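Local coordinates for group B streptococcal R4 surface protein (Streptococcus agalactiae, PDB 6S5Y) that probably serves as a stalk of tandem immunoglobulin-like Rib repeats, part of a longer cell-wall-anchored surface protein implicated in infection, at residues P82-D87 with D146-T151. Sequence-based numbering, arbitrary orientation.
Sequences PRTDAD and DGSKDT
Asp146 and Ser148 grip the start of the short helix 85-88, joining the entry of the second, immunoglobulin-like Rib domain to the turn that leads into strand 149-159. The amide of Asp85 points its N-H almost straight at Asp146 OD2 (N to OD2 2.8 Å), meeting it from above the carboxylate plane. One residue on, Ala86 N donates to Ser148 OG at 3.0 Å along a more bent line. Amides of a helix's first turn lack a carbonyl partner one turn earlier in the helix, so acceptor side chains suit these places, while the small methyl of Ala86 lets the hydroxyl approach, Ala86 CB lying 3.4 Å from Ser148 OG. The side chains of Asp85 and Asp146 run antiparallel alongside each other, their carboxylate planes 39° apart; Asp85 OD2 in turn accepts a weak bond from Asp146 N, though its closeness to Asp146 OD1 probably costs some energy.

Behind this shell, Asp146 forms an Asx turn: OD1 accepts from both Ser148 N and Ser148 OG. Ser148 chi1 (72°) puts OG where it also accepts from Ala86 N. At Gly147 (phi 97°) a side chain would press against Asp146 O. Asp150 touches Ala86 too, but its OD2 bonds to Tyr144 OH. Thr84, the N-cap, forms a capping box with Asp87: Asp87 OD2 accepts from Thr84 N at 2.9 Å, and Thr84 OG1 weakly from Asp87 N. Beyond the box, Thr84 OG1 donates to Asp87 OD2 at 2.7 Å.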
ATOM      1  N   PRO A  82      -6.054   2.275   0.399  1.00 88.05           N
ATOM      2  CA  PRO A  82      -6.805   2.550  -0.847  1.00 89.07           C
ATOM      3  C   PRO A  82      -6.118   3.598  -1.755  1.00 94.13           C
ATOM      4  O   PRO A  82      -6.232   3.528  -2.980  1.00 94.74           O
ATOM      5  CB  PRO A  82      -8.172   3.022  -0.344  1.00 91.00           C
ATOM      6  CG  PRO A  82      -7.916   3.575   1.005  1.00 94.97           C
ATOM      7  CD  PRO A  82      -6.746   2.829   1.582  1.00 89.85           C
ATOM      8  N   ARG A  83      -5.328   4.514  -1.152  1.00 89.88           N
ATOM      9  CA  ARG A  83      -4.574   5.540  -1.874  1.00 89.37           C
ATOM     10  C   ARG A  83      -3.214   4.993  -2.342  1.00 91.67           C
ATOM     11  O   ARG A  83      -2.441   4.489  -1.528  1.00 89.87           O
ATOM     12  CB  ARG A  83      -4.407   6.808  -1.018  1.00 90.32           C
ATOM     13  CG  ARG A  83      -5.683   7.228  -0.261  1.00100.58           C
ATOM     14  CD  ARG A  83      -5.708   8.688   0.164  1.00104.38           C
ATOM     15  NE  ARG A  83      -4.478   9.103   0.845  1.00102.98           N
ATOM     16  CZ  ARG A  83      -3.655  10.042   0.393  1.00105.67           C
ATOM     17  NH1 ARG A  83      -3.937  10.704  -0.725  1.00 92.98           N
ATOM     18  NH2 ARG A  83      -2.554  10.347   1.067  1.00 81.66           N
ATOM     19  N   THR A  84      -2.937   5.098  -3.666  1.00 88.49           N
ATOM     20  CA  THR A  84      -1.718   4.619  -4.351  1.00 87.58           C
ATOM     21  C   THR A  84      -0.535   5.551  -4.039  1.00 89.46           C
ATOM     22  O   THR A  84      -0.759   6.631  -3.490  1.00 90.04           O
ATOM     23  CB  THR A  84      -1.956   4.528  -5.889  1.00 96.48           C
ATOM     24  OG1 THR A  84      -2.064   5.843  -6.441  1.00 99.01           O
ATOM     25  CG2 THR A  84      -3.178   3.709  -6.272  1.00 94.59           C
ATOM     26  N   ASP A  85       0.708   5.167  -4.409  1.00 83.65           N
ATOM     27  CA  ASP A  85       1.872   6.033  -4.183  1.00 82.98           C
ATOM     28  C   ASP A  85       1.779   7.330  -5.000  1.00 86.25           C
ATOM     29  O   ASP A  85       2.245   8.373  -4.537  1.00 84.40           O
ATOM     30  CB  ASP A  85       3.190   5.301  -4.460  1.00 84.45           C
ATOM     31  CG  ASP A  85       3.585   4.240  -3.441  1.00 90.74           C
ATOM     32  OD1 ASP A  85       3.178   4.361  -2.268  1.00 91.27           O
ATOM     33  OD2 ASP A  85       4.326   3.311  -3.809  1.00 94.01           O
ATOM     34  N   ALA A  86       1.125   7.261  -6.188  1.00 83.67           N
ATOM     35  CA  ALA A  86       0.883   8.397  -7.073  1.00 83.49           C
ATOM     36  C   ALA A  86      -0.099   9.388  -6.410  1.00 89.63           C
ATOM     37  O   ALA A  86      -0.031  10.579  -6.691  1.00 90.51           O
ATOM     38  CB  ALA A  86       0.361   7.922  -8.423  1.00 83.83           C
ATOM     39  N   ASP A  87      -0.983   8.900  -5.508  1.00 87.24           N
ATOM     40  CA  ASP A  87      -1.941   9.720  -4.738  1.00 87.13           C
ATOM     41  C   ASP A  87      -1.231  10.305  -3.524  1.00 90.14           C
ATOM     42  O   ASP A  87      -1.558  11.404  -3.076  1.00 88.81           O
ATOM     43  CB  ASP A  87      -3.110   8.864  -4.210  1.00 88.93           C
ATOM     44  CG  ASP A  87      -4.055   8.304  -5.247  1.00102.77           C
ATOM     45  OD1 ASP A  87      -4.695   9.105  -5.965  1.00103.98           O
ATOM     46  OD2 ASP A  87      -4.198   7.064  -5.305  1.00111.01           O
ATOM     47  N   ASP A 146       4.834   0.825  -5.875  1.00 81.63           N
ATOM     48  CA  ASP A 146       3.553   0.103  -5.880  1.00 82.01           C
ATOM     49  C   ASP A 146       3.016  -0.136  -7.320  1.00 86.78           C
ATOM     50  O   ASP A 146       1.919  -0.666  -7.487  1.00 87.02           O
ATOM     51  CB  ASP A 146       2.498   0.836  -5.019  1.00 83.90           C
ATOM     52  CG  ASP A 146       1.945   2.120  -5.625  1.00 91.47           C
ATOM     53  OD1 ASP A 146       2.661   2.756  -6.422  1.00 92.44           O
ATOM     54  OD2 ASP A 146       0.801   2.490  -5.290  1.00 95.28           O
ATOM     55  N   GLY A 147       3.769   0.291  -8.327  1.00 84.01           N
ATOM     56  CA  GLY A 147       3.379   0.147  -9.725  1.00 83.76           C
ATOM     57  C   GLY A 147       2.725   1.375 -10.337  1.00 85.92           C
ATOM     58  O   GLY A 147       2.772   1.540 -11.562  1.00 86.84           O
ATOM     59  N   SER A 148       2.113   2.246  -9.489  1.00 79.46           N
ATOM     60  CA  SER A 148       1.437   3.475  -9.924  1.00 78.79           C
ATOM     61  C   SER A 148       2.405   4.478 -10.572  1.00 83.14           C
ATOM     62  O   SER A 148       3.619   4.426 -10.327  1.00 82.90           O
ATOM     63  CB  SER A 148       0.644   4.119  -8.784  1.00 80.71           C
ATOM     64  OG  SER A 148       1.472   4.724  -7.805  1.00 86.57           O
ATOM     65  N   LYS A 149       1.869   5.351 -11.439  1.00 79.32           N
ATOM     66  CA  LYS A 149       2.687   6.332 -12.147  1.00 79.31           C
ATOM     67  C   LYS A 149       2.125   7.733 -12.149  1.00 82.03           C
ATOM     68  O   LYS A 149       0.918   7.936 -12.247  1.00 81.18           O
ATOM     69  CB  LYS A 149       2.985   5.886 -13.601  1.00 81.71           C
ATOM     70  CG  LYS A 149       3.947   4.702 -13.713  1.00 93.38           C
ATOM     71  CD  LYS A 149       4.075   4.187 -15.136  1.00 98.79           C
ATOM     72  CE  LYS A 149       4.650   2.796 -15.153  1.00105.64           C
ATOM     73  NZ  LYS A 149       5.106   2.396 -16.512  1.00108.56           N
ATOM     74  N   ASP A 150       3.017   8.698 -12.045  1.00 79.52           N
ATOM     75  CA  ASP A 150       2.698  10.109 -12.210  1.00 79.85           C
ATOM     76  C   ASP A 150       3.480  10.552 -13.444  1.00 82.33           C
ATOM     77  O   ASP A 150       4.462   9.903 -13.820  1.00 80.34           O
ATOM     78  CB  ASP A 150       3.074  10.948 -10.969  1.00 82.01           C
ATOM     79  CG  ASP A 150       1.950  11.180  -9.966  1.00 88.85           C
ATOM     80  OD1 ASP A 150       0.815  11.510 -10.399  1.00 88.30           O
ATOM     81  OD2 ASP A 150       2.213  11.065  -8.750  1.00 93.23           O
ATOM     82  N   THR A 151       3.016  11.617 -14.099  1.00 80.85           N
ATOM     83  CA  THR A 151       3.676  12.195 -15.272  1.00 81.16           C
ATOM     84  C   THR A 151       3.856  13.688 -15.044  1.00 84.61           C
ATOM     85  O   THR A 151       2.885  14.388 -14.748  1.00 84.07           O
ATOM     86  CB  THR A 151       2.930  11.824 -16.552  1.00 92.83           C
ATOM     87  OG1 THR A 151       2.851  10.401 -16.635  1.00 95.62           O
ATOM     88  CG2 THR A 151       3.604  12.366 -17.789  1.00 91.13           C
TER